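Long-range contacts in lipoate-protein ligase 1 (Plasmodium falciparum, PDB 5T8U), which belongs to the lipoyl protein ligase A/B family and holds lipoic acid in a pocket of its catalytic domain: residues K69-W74 and F308-D313; T168-L173 and I202-I207; L26-F31 and N250-N255. One frame throughout, in Å; residues are numbered along the deposited sequence.

Contact 1: residues K69-W74 and F308-D313; sequences KNQNIW and FSDCLD
The loop 69-72 of the catalytic domain, which runs into helix 73-76, meets the last residues of strand 302-309, an outer strand of the three-stranded antiparallel sheet of the C-terminal region. One backbone bond ties them: Ser309 N donates to Asn70 O over 2.7 Å, the donor standing above the carbonyl plane. The same oxygen takes a CA-H...O contact from Phe308 CA at 3.0 Å, so two neighbouring groups of the strand grip one acceptor.

Gln71 shows how a side chain can begin on one partner and finish beside another. Its CB starts out away from the strand but still brushes Ser309 O, and CG comes closer to that oxygen, at 3.2 Å. Chi1 of -95° lies off the usual staggered positions. Beyond CG the chain runs extended (chi2 -167°), which carries CD past Asp310 OD1 and sets NE2 3.1 Å from Asp310 OD1. The two side chains lie alongside, pointing the same way, but the angle is too poor for a hydrogen bond.

On the other flank, Asn72 crosses the Phe308 ring obliquely, CB 3.8 Å from Phe308 CD1 and ND2 3.6 Å from Phe308 CE1. With CG anti to the backbone N, Asn72 directs OD1 to Ser75 N as the N-cap of helix 73-76. Phe308 also meets the ring of Phe294, Ser309 OG is bonded to Lys290 O, and Lys69 adds a salt bridge to Asp318 on helix 314-321.

Such docking of a sheet-edge strand on a loop is an interdomain interface, here close to the ligand site: the Asp310 side chain lies about 6 Å from the bound lipoic acid.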
# COMPACT_ATOMS: atom_id res chain seq x y z
N LYS A 69 -2.87 -5.11 -5.58
CA LYS A 69 -4.22 -5.65 -5.65
C LYS A 69 -4.65 -5.95 -7.08
O LYS A 69 -5.43 -6.89 -7.31
CB LYS A 69 -5.21 -4.68 -5.00
CG LYS A 69 -6.66 -5.04 -5.25
CD LYS A 69 -7.60 -4.27 -4.34
CE LYS A 69 -8.88 -3.90 -5.07
NZ LYS A 69 -9.96 -3.47 -4.14
N ASN A 70 -4.16 -5.18 -8.05
CA ASN A 70 -4.66 -5.25 -9.42
C ASN A 70 -3.58 -5.60 -10.44
O ASN A 70 -3.77 -5.40 -11.64
CB ASN A 70 -5.32 -3.92 -9.81
CG ASN A 70 -6.53 -3.60 -8.96
OD1 ASN A 70 -7.37 -4.47 -8.71
ND2 ASN A 70 -6.63 -2.36 -8.50
N GLN A 71 -2.45 -6.14 -9.99
CA GLN A 71 -1.37 -6.50 -10.89
C GLN A 71 -1.46 -7.97 -11.29
O GLN A 71 -2.05 -8.80 -10.59
CB GLN A 71 -0.01 -6.21 -10.25
CG GLN A 71 0.58 -4.86 -10.61
CD GLN A 71 2.04 -4.75 -10.22
OE1 GLN A 71 2.41 -5.00 -9.07
NE2 GLN A 71 2.88 -4.38 -11.18
N ASN A 72 -0.87 -8.28 -12.44
CA ASN A 72 -0.80 -9.65 -12.95
C ASN A 72 0.54 -10.24 -12.54
O ASN A 72 1.60 -9.72 -12.91
CB ASN A 72 -0.96 -9.67 -14.47
CG ASN A 72 -0.71 -11.04 -15.06
OD1 ASN A 72 0.43 -11.45 -15.27
ND2 ASN A 72 -1.79 -11.77 -15.35
N ILE A 73 0.49 -11.34 -11.77
CA ILE A 73 1.72 -11.90 -11.20
C ILE A 73 2.65 -12.38 -12.30
O ILE A 73 3.88 -12.26 -12.19
CB ILE A 73 1.37 -13.03 -10.22
CG1 ILE A 73 2.63 -13.51 -9.49
CG2 ILE A 73 0.69 -14.19 -10.95
CD1 ILE A 73 2.37 -14.47 -8.36
N TRP A 74 2.10 -12.92 -13.39
CA TRP A 74 2.92 -13.55 -14.41
C TRP A 74 3.72 -12.54 -15.23
O TRP A 74 4.76 -12.91 -15.79
CB TRP A 74 2.04 -14.39 -15.34
CG TRP A 74 1.12 -15.30 -14.60
CD1 TRP A 74 -0.17 -15.04 -14.25
CD2 TRP A 74 1.42 -16.61 -14.11
NE1 TRP A 74 -0.70 -16.11 -13.56
CE2 TRP A 74 0.26 -17.08 -13.47
CE3 TRP A 74 2.56 -17.42 -14.15
CZ2 TRP A 74 0.20 -18.34 -12.87
CZ3 TRP A 74 2.50 -18.67 -13.56
CH2 TRP A 74 1.33 -19.11 -12.93
N PHE A 308 -6.30 -5.34 -15.08
CA PHE A 308 -5.02 -5.34 -14.40
C PHE A 308 -4.37 -3.98 -14.60
O PHE A 308 -4.55 -3.34 -15.64
CB PHE A 308 -4.10 -6.44 -14.93
CG PHE A 308 -4.69 -7.82 -14.84
CD1 PHE A 308 -4.37 -8.79 -15.78
CD2 PHE A 308 -5.56 -8.15 -13.81
CE1 PHE A 308 -4.91 -10.06 -15.69
CE2 PHE A 308 -6.10 -9.42 -13.72
CZ PHE A 308 -5.78 -10.37 -14.67
N SER A 309 -3.60 -3.53 -13.61
CA SER A 309 -3.08 -2.17 -13.68
C SER A 309 -1.88 -2.01 -12.75
O SER A 309 -1.59 -2.88 -11.92
CB SER A 309 -4.16 -1.15 -13.32
OG SER A 309 -3.67 0.17 -13.38
N ASP A 310 -1.21 -0.87 -12.90
CA ASP A 310 -0.08 -0.46 -12.08
C ASP A 310 -0.42 0.76 -11.24
O ASP A 310 0.48 1.43 -10.72
CB ASP A 310 1.12 -0.17 -12.99
CG ASP A 310 2.45 -0.29 -12.28
OD1 ASP A 310 2.63 -1.26 -11.52
OD2 ASP A 310 3.32 0.58 -12.51
N CYS A 311 -1.71 1.06 -11.08
CA CYS A 311 -2.17 2.36 -10.60
C CYS A 311 -2.30 2.39 -9.09
O CYS A 311 -2.49 1.36 -8.43
CB CYS A 311 -3.52 2.69 -11.24
SG CYS A 311 -4.12 4.37 -10.95
N LEU A 312 -2.19 3.60 -8.53
CA LEU A 312 -2.41 3.82 -7.10
C LEU A 312 -3.87 4.05 -6.76
O LEU A 312 -4.28 3.79 -5.62
CB LEU A 312 -1.60 5.03 -6.63
CG LEU A 312 -0.07 4.91 -6.62
CD1 LEU A 312 0.55 6.26 -6.32
CD2 LEU A 312 0.38 3.87 -5.59
N ASP A 313 -4.67 4.53 -7.72
CA ASP A 313 -6.07 4.86 -7.47
C ASP A 313 -6.90 3.60 -7.66
O ASP A 313 -7.52 3.36 -8.71
CB ASP A 313 -6.52 5.99 -8.39
CG ASP A 313 -7.74 6.72 -7.86
OD1 ASP A 313 -8.66 6.05 -7.34
OD2 ASP A 313 -7.78 7.96 -7.96

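Contact 2: residues T168-L173 and I202-I207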
# COMPACT_ATOMS: atom_id res chain seq x y z
N THR A 168 7.39 1.88 1.98
CA THR A 168 8.65 1.23 2.31
C THR A 168 9.77 2.26 2.32
O THR A 168 9.81 3.17 1.49
CB THR A 168 8.98 0.12 1.30
OG1 THR A 168 10.21 -0.51 1.67
CG2 THR A 168 9.11 0.69 -0.11
N ILE A 169 10.68 2.10 3.29
CA ILE A 169 11.91 2.88 3.39
C ILE A 169 13.07 1.92 3.19
O ILE A 169 13.06 0.79 3.70
CB ILE A 169 12.02 3.60 4.75
CG1 ILE A 169 10.87 4.60 4.91
CG2 ILE A 169 13.37 4.30 4.88
CD1 ILE A 169 10.78 5.21 6.30
N LEU A 170 14.09 2.36 2.45
CA LEU A 170 15.22 1.52 2.09
C LEU A 170 16.42 1.87 2.95
O LEU A 170 16.95 2.98 2.88
CB LEU A 170 15.54 1.67 0.60
CG LEU A 170 14.87 0.64 -0.31
CD1 LEU A 170 13.37 0.51 -0.03
CD2 LEU A 170 15.10 1.02 -1.75
N ILE A 171 16.87 0.90 3.76
CA ILE A 171 18.03 1.06 4.62
C ILE A 171 19.20 0.31 4.01
O ILE A 171 20.15 0.92 3.51
CB ILE A 171 17.74 0.56 6.05
CG1 ILE A 171 16.48 1.22 6.63
CG2 ILE A 171 18.95 0.78 6.96
CD1 ILE A 171 16.60 2.70 6.88
N ASN A 172 19.13 -1.02 4.05
CA ASN A 172 20.21 -1.89 3.58
C ASN A 172 19.68 -2.95 2.62
O ASN A 172 20.23 -4.05 2.55
CB ASN A 172 20.92 -2.55 4.77
CG ASN A 172 22.20 -3.26 4.36
OD1 ASN A 172 22.88 -2.86 3.42
ND2 ASN A 172 22.52 -4.34 5.07
N LEU A 173 18.62 -2.63 1.89
CA LEU A 173 18.05 -3.59 0.95
C LEU A 173 19.10 -4.07 -0.04
O LEU A 173 19.95 -3.31 -0.49
CB LEU A 173 16.87 -2.96 0.21
CG LEU A 173 16.22 -3.81 -0.89
CD1 LEU A 173 15.61 -5.05 -0.28
CD2 LEU A 173 15.18 -3.02 -1.66
N ILE A 202 17.64 2.32 -7.80
CA ILE A 202 17.42 2.26 -6.36
C ILE A 202 18.64 2.83 -5.66
O ILE A 202 19.76 2.80 -6.19
CB ILE A 202 17.13 0.81 -5.91
CG1 ILE A 202 15.72 0.39 -6.34
CG2 ILE A 202 17.30 0.65 -4.40
CD1 ILE A 202 14.58 1.12 -5.62
N ASN A 203 18.43 3.36 -4.45
CA ASN A 203 19.52 3.87 -3.63
C ASN A 203 19.27 3.49 -2.18
O ASN A 203 18.20 3.77 -1.64
CB ASN A 203 19.66 5.38 -3.76
CG ASN A 203 20.96 5.90 -3.17
OD1 ASN A 203 21.98 5.21 -3.20
ND2 ASN A 203 20.92 7.11 -2.63
N LEU A 204 20.27 2.88 -1.55
CA LEU A 204 20.20 2.56 -0.14
C LEU A 204 20.63 3.76 0.68
O LEU A 204 21.67 4.37 0.41
CB LEU A 204 21.09 1.36 0.19
CG LEU A 204 20.68 -0.01 -0.36
CD1 LEU A 204 19.24 -0.32 -0.02
CD2 LEU A 204 20.90 -0.12 -1.87
N SER A 205 19.83 4.11 1.69
CA SER A 205 20.16 5.24 2.55
C SER A 205 21.44 5.00 3.35
O SER A 205 21.91 5.93 4.01
CB SER A 205 18.99 5.55 3.48
OG SER A 205 17.95 6.21 2.79
N GLU A 206 21.99 3.78 3.32
CA GLU A 206 23.30 3.54 3.92
C GLU A 206 24.43 4.09 3.05
O GLU A 206 25.49 4.44 3.56
CB GLU A 206 23.52 2.05 4.15
CG GLU A 206 22.76 1.48 5.33
CD GLU A 206 23.11 0.03 5.61
OE1 GLU A 206 23.79 -0.60 4.77
OE2 GLU A 206 22.70 -0.48 6.68
N ILE A 207 24.21 4.17 1.73
CA ILE A 207 25.19 4.77 0.83
C ILE A 207 25.48 6.21 1.23
O ILE A 207 26.51 6.77 0.83
CB ILE A 207 24.69 4.68 -0.63
CG1 ILE A 207 24.78 3.23 -1.11
CG2 ILE A 207 25.49 5.61 -1.55
CD1 ILE A 207 24.21 2.98 -2.50
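Two side chains crossing at about a right angle open this contact, in which the loop before helix 213-227 packs on the end of strand 162-170 of the eight-stranded sheet, the strand that carries Thr168 of the lipoic acid pocket. Leu170 directs its CB toward loop 202-207, and its CD2 meets Ile202 CG2 at 3.5 Å. Ile202 CD1 also lies near the same leucine methyl.

Leu204 reaches round the chain beyond the strand. Its CG stands beside the backbone N (chi1 -68°), and CD1 is pressed against Leu173, 3.6 Å from Leu173 CB and only 3.1 Å from Leu173 N, a tight fit for a methyl group. Ser205 points at the strand end, where its N and OG both make weak hydrogen bonds to Leu170 O, the N at 3.3 Å. Glu206 N forms a third weak bond, to Ile171 O, and the type I turn from Leu204 to Ile207 presents these donors.

Glu206 then runs extended over Ile171 O and crosses Asn172 obliquely, carboxylate and amide planes 26° apart. Asn172 OD1 and Glu206 OE1 approach to 2.8 Å although both are acceptors as modelled. Three weak bonds to the carbonyls of Leu170 and Ile171, beside the apolar contacts, suggest a join that rests largely on packing, while the facing oxygens would be expected to repel, and might favour a protonated Glu206 or a turned amide.

Contact 3: residues L26-F31 and N250-N255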
# COMPACT_ATOMS: atom_id res chain seq x y z
N LEU A 26 1.00 -8.17 6.98
CA LEU A 26 -0.10 -7.65 6.18
C LEU A 26 -1.44 -7.93 6.85
O LEU A 26 -2.36 -7.11 6.78
CB LEU A 26 -0.07 -8.26 4.78
CG LEU A 26 0.98 -7.69 3.82
CD1 LEU A 26 1.09 -8.55 2.57
CD2 LEU A 26 0.65 -6.25 3.44
N SER A 27 -1.57 -9.08 7.53
CA SER A 27 -2.79 -9.37 8.27
C SER A 27 -2.94 -8.41 9.45
O SER A 27 -4.05 -7.95 9.74
CB SER A 27 -2.78 -10.82 8.76
OG SER A 27 -2.61 -11.71 7.67
N LEU A 28 -1.84 -8.11 10.15
CA LEU A 28 -1.88 -7.09 11.20
C LEU A 28 -2.36 -5.76 10.64
O LEU A 28 -3.27 -5.13 11.18
CB LEU A 28 -0.50 -6.94 11.84
CG LEU A 28 -0.03 -8.07 12.76
CD1 LEU A 28 1.44 -7.89 13.09
CD2 LEU A 28 -0.86 -8.11 14.04
N GLU A 29 -1.74 -5.31 9.55
CA GLU A 29 -2.11 -4.04 8.93
C GLU A 29 -3.59 -4.01 8.59
O GLU A 29 -4.30 -3.05 8.92
CB GLU A 29 -1.26 -3.83 7.67
CG GLU A 29 -1.47 -2.50 6.98
CD GLU A 29 -0.68 -2.41 5.69
OE1 GLU A 29 -0.69 -3.39 4.91
OE2 GLU A 29 -0.05 -1.36 5.45
N ASN A 30 -4.09 -5.05 7.92
CA ASN A 30 -5.50 -5.09 7.55
C ASN A 30 -6.39 -5.11 8.78
O ASN A 30 -7.49 -4.55 8.75
CB ASN A 30 -5.77 -6.31 6.67
CG ASN A 30 -7.11 -6.23 5.97
OD1 ASN A 30 -7.62 -5.14 5.70
ND2 ASN A 30 -7.70 -7.38 5.67
N PHE A 31 -5.95 -5.75 9.87
CA PHE A 31 -6.75 -5.77 11.08
C PHE A 31 -6.80 -4.39 11.72
O PHE A 31 -7.83 -4.00 12.28
CB PHE A 31 -6.19 -6.80 12.07
CG PHE A 31 -7.08 -7.05 13.24
CD1 PHE A 31 -7.95 -8.13 13.25
CD2 PHE A 31 -7.07 -6.21 14.34
CE1 PHE A 31 -8.78 -8.37 14.33
CE2 PHE A 31 -7.89 -6.44 15.42
CZ PHE A 31 -8.75 -7.52 15.42
N ASN A 250 -2.57 -11.38 21.62
CA ASN A 250 -3.47 -12.47 21.24
C ASN A 250 -4.86 -11.97 20.86
O ASN A 250 -5.54 -12.60 20.05
CB ASN A 250 -3.55 -13.50 22.36
CG ASN A 250 -2.28 -14.33 22.48
OD1 ASN A 250 -1.77 -14.85 21.49
ND2 ASN A 250 -1.76 -14.44 23.70
N ASN A 251 -5.30 -10.85 21.44
CA ASN A 251 -6.58 -10.28 21.04
C ASN A 251 -6.59 -9.93 19.56
O ASN A 251 -7.65 -9.99 18.91
CB ASN A 251 -6.91 -9.05 21.88
CG ASN A 251 -7.23 -9.39 23.32
OD1 ASN A 251 -7.82 -10.43 23.61
ND2 ASN A 251 -6.84 -8.50 24.23
N ILE A 252 -5.44 -9.56 19.01
CA ILE A 252 -5.34 -9.20 17.60
C ILE A 252 -5.05 -10.41 16.73
O ILE A 252 -5.69 -10.62 15.70
CB ILE A 252 -4.26 -8.10 17.41
CG1 ILE A 252 -4.64 -6.84 18.20
CG2 ILE A 252 -4.06 -7.78 15.93
CD1 ILE A 252 -3.59 -5.74 18.16
N THR A 253 -4.08 -11.23 17.13
CA THR A 253 -3.57 -12.30 16.28
C THR A 253 -4.28 -13.63 16.49
O THR A 253 -4.08 -14.56 15.69
CB THR A 253 -2.06 -12.49 16.49
OG1 THR A 253 -1.57 -13.48 15.59
CG2 THR A 253 -1.76 -12.90 17.92
N LYS A 254 -5.09 -13.76 17.54
CA LYS A 254 -5.90 -14.95 17.77
C LYS A 254 -7.35 -14.74 17.36
O LYS A 254 -8.18 -15.63 17.58
CB LYS A 254 -5.83 -15.37 19.24
N ASN A 255 -7.67 -13.59 16.77
CA ASN A 255 -9.04 -13.31 16.36
C ASN A 255 -9.39 -14.11 15.10
O ASN A 255 -8.53 -14.34 14.25
CB ASN A 255 -9.20 -11.82 16.08
CG ASN A 255 -10.63 -11.43 15.77
OD1 ASN A 255 -11.14 -11.72 14.69
ND2 ASN A 255 -11.28 -10.76 16.71
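Helix-helix packing joins helix 22-34 of the catalytic domain to the short helix 250-253, with no hydrogen bond between the two segments. Apolar contact comes first. Ile252 CG2, anti to its backbone N, is the shared contact atom: it touches Leu28 CD2 at 3.7 Å and Phe31 CD2 at the same distance. The Leu28 and Ile252 side chains cross at about a right angle, and both also rest on Ile246.

Aromatic contact adds to this. Phe31 starts toward the short helix with CG anti to the backbone N (chi1 -170°), turning one ring face to Ile252. Over that face CG2 makes an off-centre CH-pi contact, 4.2 Å from the ring centroid and 29° off the normal, and Ile252 O lies over the same face, toward the rim. The ring also meets Tyr42 edge-to-face.

The polar group here is Asn255, whose OD1 caps the next helix, 256-266, through Glu257 N. Its amide plane stands 65° from the ring, and its carbon lies at the ring edge, near the ring plane: Phe31 CE1 lies 3.9 Å from Asn255 CG.

Overall arrangement
The six segments follow one another as 26-31, 69-74, 168-173, 202-207, 250-255 and 308-313. Contacts 1 and 3 therefore alternate along the chain, while contact 2, much more local in sequence, falls within the span of both. Their centres are 24 to 28 Å apart and none touches another. Contact 2 sits at the end of strand 162-170 in the eight-stranded sheet; the helix of contact 3 packs on that strand through Glu29, which touches Leu164 and His166. Contact 1 alone reaches the C-terminal three-stranded sheet. Thr168 of contact 2 lines the lipoic acid pocket and the Asp310 side chain of contact 1 lies about 6 Å from the ligand, whereas that of Leu28 in contact 3 is about 12 Å away.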